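Local coordinates for catalase (Exiguobacterium oxidotolerans, PDB 2J2M), which breaks down hydrogen peroxide to water and dioxygen at a haem iron, as a tetrameric haem catalase, at residues Y366-D369 with K375-T378; E426-M431 with A468-K473. One frame throughout, in Å; residues are numbered along the deposited sequence.

Contact 1 (Y366-D369 with K375-T378); sequences YQRD and KQQT
Gln-376 reaches across to Asp-369 and grips it at two points, closing a loop in the long irregular segment of the catalase fold between helix 330-346 and strand 403-404, part of what is called the wrapping loop in this family. The amide oxygen of Gln-376 serves the backbone: Asp-369 N donates to OE1 at 2.8 Å, lying in the carbonyl plane and on a lone pair. The amide nitrogen serves the side chain, with Gln-376 NE2 giving a hydrogen to Asp-369 OD2 at 2.9 Å on the anti side of the carboxylate, somewhat out of its plane. CG of Gln-376 stands anti to the backbone N (chi1 -175°) and the chain bends at chi2, which swings the amide back to Asp-369 N. NE2 also meets Asn-305 of the second subunit, so this clasp lies at a subunit interface.

Packing joins Arg-368 to Gln-377. The two side chains cross at about a right angle, CB of Gln-377 lying over one face of the guanidinium, toward its rim. Gln-377 O also lies over a face, 3.2 Å from Arg-368 NE, at an angle too poor for a hydrogen bond. Arg-368 NH1 bonds back to Gln-367 O at 2.9 Å, this acceptor nearly in the guanidinium plane, while Asn-365 O and Ser-379 O take further hydrogens from NH1 and NH2. Gln-377 OE1 is held by Asn-365 N.

Two waters complete the bridge. One donates to Asp-369 O and to Gln-376 OE1. The other donates to Gln-367 O at 2.6 Å and accepts from Gln-377 NE2 at 3.0 Å.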
loop_
_atom_site.group_PDB
_atom_site.type_symbol
_atom_site.label_atom_id
_atom_site.label_comp_id
_atom_site.label_asym_id
_atom_site.label_seq_id
_atom_site.Cartn_x
_atom_site.Cartn_y
_atom_site.Cartn_z
ATOM N N TYR A 366 21.159 11.940 2.573
ATOM C CA TYR A 366 21.097 11.127 3.766
ATOM C C TYR A 366 19.737 10.455 3.974
ATOM O O TYR A 366 19.507 9.865 5.032
ATOM C CB TYR A 366 21.456 12.020 4.949
ATOM C CG TYR A 366 22.857 12.562 4.814
ATOM C CD1 TYR A 366 23.095 13.786 4.172
ATOM C CD2 TYR A 366 23.947 11.834 5.271
ATOM C CE1 TYR A 366 24.397 14.276 4.034
ATOM C CE2 TYR A 366 25.249 12.314 5.131
ATOM C CZ TYR A 366 25.463 13.525 4.525
ATOM O OH TYR A 366 26.726 13.979 4.371
ATOM N N GLN A 367 18.849 10.549 2.975
ATOM C CA GLN A 367 17.567 9.855 2.997
ATOM C C GLN A 367 17.784 8.354 2.767
ATOM O O GLN A 367 18.681 7.950 2.004
ATOM C CB GLN A 367 16.612 10.408 1.931
ATOM C CG GLN A 367 16.192 11.841 2.142
ATOM C CD GLN A 367 15.244 12.329 1.059
ATOM O OE1 GLN A 367 14.552 11.544 0.438
ATOM N NE2 GLN A 367 15.201 13.644 0.845
ATOM N N ARG A 368 16.953 7.530 3.410
ATOM C CA ARG A 368 17.171 6.090 3.416
ATOM C C ARG A 368 15.865 5.312 3.399
ATOM O O ARG A 368 14.827 5.809 3.839
ATOM C CB ARG A 368 17.974 5.684 4.673
ATOM C CG ARG A 368 19.480 6.134 4.684
ATOM C CD ARG A 368 20.245 5.548 3.491
ATOM N NE ARG A 368 21.667 5.830 3.514
ATOM C CZ ARG A 368 22.239 6.945 3.049
ATOM N NH1 ARG A 368 21.491 7.941 2.551
ATOM N NH2 ARG A 368 23.568 7.083 3.108
ATOM N N ASP A 369 15.947 4.065 2.928
ATOM C CA ASP A 369 14.896 3.053 3.126
ATOM C C ASP A 369 13.630 3.338 2.304
ATOM O O ASP A 369 13.733 3.788 1.147
ATOM C CB ASP A 369 14.579 2.864 4.629
ATOM C CG ASP A 369 15.790 2.366 5.461
ATOM O OD1 ASP A 369 15.572 2.032 6.640
ATOM O OD2 ASP A 369 16.942 2.278 4.981
ATOM N N LYS A 375 17.337 2.053 -5.489
ATOM C CA LYS A 375 18.563 2.870 -5.568
ATOM C C LYS A 375 19.019 3.362 -4.173
ATOM O O LYS A 375 19.500 4.509 -4.009
ATOM C CB LYS A 375 18.375 4.072 -6.531
ATOM C CG LYS A 375 18.200 3.723 -8.031
ATOM C CD LYS A 375 19.523 3.508 -8.774
ATOM C CE LYS A 375 19.942 4.714 -9.639
ATOM N NZ LYS A 375 20.936 5.636 -8.994
ATOM N N GLN A 376 18.835 2.508 -3.169
ATOM C CA GLN A 376 19.345 2.763 -1.819
ATOM C C GLN A 376 20.818 3.200 -1.850
ATOM O O GLN A 376 21.666 2.509 -2.418
ATOM C CB GLN A 376 19.187 1.490 -0.967
ATOM C CG GLN A 376 19.571 1.621 0.519
ATOM C CD GLN A 376 18.428 2.149 1.355
ATOM O OE1 GLN A 376 17.783 3.134 0.986
ATOM N NE2 GLN A 376 18.157 1.488 2.483
ATOM N N GLN A 377 21.107 4.357 -1.259
ATOM C CA GLN A 377 22.492 4.794 -1.040
ATOM C C GLN A 377 23.054 3.947 0.097
ATOM O O GLN A 377 22.445 3.814 1.151
ATOM C CB GLN A 377 22.548 6.297 -0.719
ATOM C CG GLN A 377 21.956 7.201 -1.847
ATOM C CD GLN A 377 21.668 8.635 -1.395
ATOM O OE1 GLN A 377 22.451 9.561 -1.654
ATOM N NE2 GLN A 377 20.530 8.821 -0.711
ATOM N N THR A 378 24.206 3.340 -0.128
ATOM C CA THR A 378 24.697 2.319 0.794
ATOM C C THR A 378 25.667 2.791 1.888
ATOM O O THR A 378 25.962 2.028 2.812
ATOM C CB THR A 378 25.281 1.118 0.033
ATOM O OG1 THR A 378 26.322 1.576 -0.844
ATOM C CG2 THR A 378 24.182 0.429 -0.781
HETATM O O HOH W 1 18.815 6.474 -0.133
HETATM O O HOH W 2 15.727 4.154 -0.501
#

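Contact 2 (E426-M431 with A468-K473); sequences EVYRRM and ASLGEK
Leu-470 lies over one face of the Tyr-428 ring, its CB 4.0 Å from the ring centroid and 17° off the ring normal, a CH-pi contact displaced toward the phenol end. The closest pair is Tyr-428 CZ with Leu-470 CB, at 3.8 Å. Beyond CB the leucine spreads along the CE2 side of the ring: Leu-470 CD1 sits 3.9 Å from Tyr-428 CE2, and Leu-470 CD2 lies by Tyr-428 CD2 at 4.0 Å. Both residues carry CG anti to the backbone N (chi1 179° for Tyr-428); for the tyrosine, whose CB is already directed toward the other helix, this carries the ring to Leu-470 across the 11.0 Å between the axes of 426-430 and 468-473.

The phenol end has looser, more polar company. Ser-469 OG approaches Tyr-428 CE1 obliquely at 4.3 Å, while it is hydrogen-bonded to Asp-467 OD1. Lys-473 runs by beyond the hydroxyl, NZ 4.2 Å from Tyr-428 OH. No hydrogen bond spans the two segments, so apolar packing carries the contact. Cutting Tyr-428 back to an alanine is likely to open a gap between the helices and leave Leu-470 without the face it packs on.

Segments 426-430 and 468-473 run at 81° to each other within the helical C-terminal part of the catalase chain. Arg-429 reinforces the join through a salt bridge to Asp-467. Met-178 of helix 174-180 touches both Tyr-428 and Leu-470; Leu-439 of helix 433-447 packs on the tyrosine, and Phe-463 of helix 453-466 on the leucine.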
loop_
_atom_site.group_PDB
_atom_site.type_symbol
_atom_site.label_atom_id
_atom_site.label_comp_id
_atom_site.label_asym_id
_atom_site.label_seq_id
_atom_site.Cartn_x
_atom_site.Cartn_y
_atom_site.Cartn_z
ATOM N N GLU A 426 -13.509 41.974 -19.967
ATOM C CA GLU A 426 -12.457 42.303 -20.937
ATOM C C GLU A 426 -12.127 41.116 -21.830
ATOM O O GLU A 426 -12.014 41.274 -23.045
ATOM C CB GLU A 426 -11.178 42.771 -20.242
ATOM C CG GLU A 426 -11.316 44.057 -19.418
ATOM C CD GLU A 426 -10.063 44.344 -18.621
ATOM O OE1 GLU A 426 -9.078 44.830 -19.227
ATOM O OE2 GLU A 426 -10.057 44.070 -17.393
ATOM N N VAL A 427 -11.985 39.927 -21.231
ATOM C CA VAL A 427 -11.769 38.696 -22.007
ATOM C C VAL A 427 -12.904 38.489 -23.004
ATOM O O VAL A 427 -12.642 38.220 -24.181
ATOM C CB VAL A 427 -11.553 37.417 -21.124
ATOM C CG1 VAL A 427 -11.593 36.137 -21.993
ATOM C CG2 VAL A 427 -10.231 37.496 -20.328
ATOM N N TYR A 428 -14.155 38.638 -22.565
ATOM C CA TYR A 428 -15.263 38.511 -23.517
ATOM C C TYR A 428 -15.120 39.490 -24.713
ATOM O O TYR A 428 -15.201 39.081 -25.886
ATOM C CB TYR A 428 -16.627 38.689 -22.838
ATOM C CG TYR A 428 -17.793 38.588 -23.807
ATOM C CD1 TYR A 428 -18.462 39.731 -24.258
ATOM C CD2 TYR A 428 -18.210 37.343 -24.291
ATOM C CE1 TYR A 428 -19.524 39.629 -25.151
ATOM C CE2 TYR A 428 -19.254 37.228 -25.167
ATOM C CZ TYR A 428 -19.911 38.369 -25.603
ATOM O OH TYR A 428 -20.958 38.233 -26.486
ATOM N N ARG A 429 -14.884 40.765 -24.405
ATOM C CA ARG A 429 -14.820 41.806 -25.435
ATOM C C ARG A 429 -13.581 41.716 -26.333
ATOM O O ARG A 429 -13.603 42.197 -27.460
ATOM C CB ARG A 429 -14.992 43.212 -24.828
ATOM C CG ARG A 429 -16.440 43.486 -24.394
ATOM C CD ARG A 429 -16.623 44.820 -23.690
ATOM N NE ARG A 429 -15.802 44.958 -22.484
ATOM C CZ ARG A 429 -16.200 44.646 -21.251
ATOM N NH1 ARG A 429 -15.369 44.830 -20.232
ATOM N NH2 ARG A 429 -17.416 44.132 -21.032
ATOM N N ARG A 430 -12.522 41.064 -25.842
ATOM C CA ARG A 430 -11.346 40.769 -26.666
ATOM C C ARG A 430 -11.555 39.666 -27.727
ATOM O O ARG A 430 -10.718 39.491 -28.611
ATOM C CB ARG A 430 -10.150 40.444 -25.766
ATOM C CG ARG A 430 -9.450 41.690 -25.247
ATOM C CD ARG A 430 -8.758 41.403 -23.939
ATOM N NE ARG A 430 -7.934 42.529 -23.482
ATOM C CZ ARG A 430 -6.684 42.774 -23.883
ATOM N NH1 ARG A 430 -6.085 41.978 -24.766
ATOM N NH2 ARG A 430 -6.035 43.817 -23.385
ATOM N N MET A 431 -12.674 38.944 -27.641
ATOM C CA MET A 431 -12.981 37.815 -28.547
ATOM C C MET A 431 -13.501 38.288 -29.906
ATOM O O MET A 431 -14.176 39.316 -29.985
ATOM C CB MET A 431 -14.054 36.889 -27.934
ATOM C CG MET A 431 -13.644 36.086 -26.709
ATOM S SD MET A 431 -14.993 35.061 -26.038
ATOM C CE MET A 431 -14.330 34.715 -24.408
ATOM N N ALA A 468 -22.601 43.148 -20.062
ATOM C CA ALA A 468 -24.052 43.304 -20.058
ATOM C C ALA A 468 -24.731 42.664 -21.263
ATOM O O ALA A 468 -25.780 42.048 -21.110
ATOM C CB ALA A 468 -24.434 44.793 -19.935
ATOM N N SER A 469 -24.138 42.795 -22.451
ATOM C CA SER A 469 -24.744 42.219 -23.660
ATOM C C SER A 469 -24.690 40.690 -23.691
ATOM O O SER A 469 -25.648 40.051 -24.139
ATOM C CB SER A 469 -24.176 42.828 -24.947
ATOM O OG SER A 469 -22.884 42.347 -25.244
ATOM N N LEU A 470 -23.598 40.097 -23.202
ATOM C CA LEU A 470 -23.546 38.639 -23.056
ATOM C C LEU A 470 -24.649 38.165 -22.117
ATOM O O LEU A 470 -25.348 37.185 -22.411
ATOM C CB LEU A 470 -22.178 38.148 -22.543
ATOM C CG LEU A 470 -22.116 36.653 -22.151
ATOM C CD1 LEU A 470 -22.403 35.694 -23.352
ATOM C CD2 LEU A 470 -20.803 36.287 -21.463
ATOM N N GLY A 471 -24.779 38.845 -20.979
ATOM C CA GLY A 471 -25.802 38.504 -20.003
ATOM C C GLY A 471 -27.208 38.623 -20.577
ATOM O O GLY A 471 -28.063 37.793 -20.282
ATOM N N GLU A 472 -27.438 39.647 -21.401
ATOM C CA GLU A 472 -28.722 39.814 -22.090
ATOM C C GLU A 472 -29.014 38.672 -23.080
ATOM O O GLU A 472 -30.134 38.144 -23.126
ATOM C CB GLU A 472 -28.780 41.154 -22.822
ATOM C CG GLU A 472 -28.902 42.377 -21.927
ATOM C CD GLU A 472 -28.641 43.678 -22.697
ATOM O OE1 GLU A 472 -28.803 44.776 -22.095
ATOM O OE2 GLU A 472 -28.267 43.595 -23.907
ATOM N N LYS A 473 -28.011 38.299 -23.873
ATOM C CA LYS A 473 -28.164 37.195 -24.820
ATOM C C LYS A 473 -28.471 35.873 -24.127
ATOM O O LYS A 473 -29.372 35.157 -24.539
ATOM C CB LYS A 473 -26.940 37.074 -25.720
ATOM C CG LYS A 473 -26.810 38.227 -26.688
ATOM C CD LYS A 473 -25.400 38.401 -27.196
ATOM C CE LYS A 473 -25.410 39.281 -28.459
ATOM N NZ LYS A 473 -24.061 39.404 -29.111
#

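Overall arrangement
After an N-terminal stretch with helix 36-45, the chain lays down the strands of the antiparallel sheet, with helices between them, then helix 330-346. It next enters a long irregular segment where contact 1 closes a short loop, five residues between its two sides. After strands 403-404 and 409-410 come the C-terminal helices, where contact 2 closes a wider loop of 36 residues, mostly helical, bringing helix 422-430 against helix 468-477. The loops follow in series, neither nesting nor crossing. The centres of contacts 1 and 2 are about 57 Å apart, on opposite sides of the chain's centre. Contact 1 shapes a surface segment lying against two other subunits, whereas contact 2 ties C-terminal helices together within one chain.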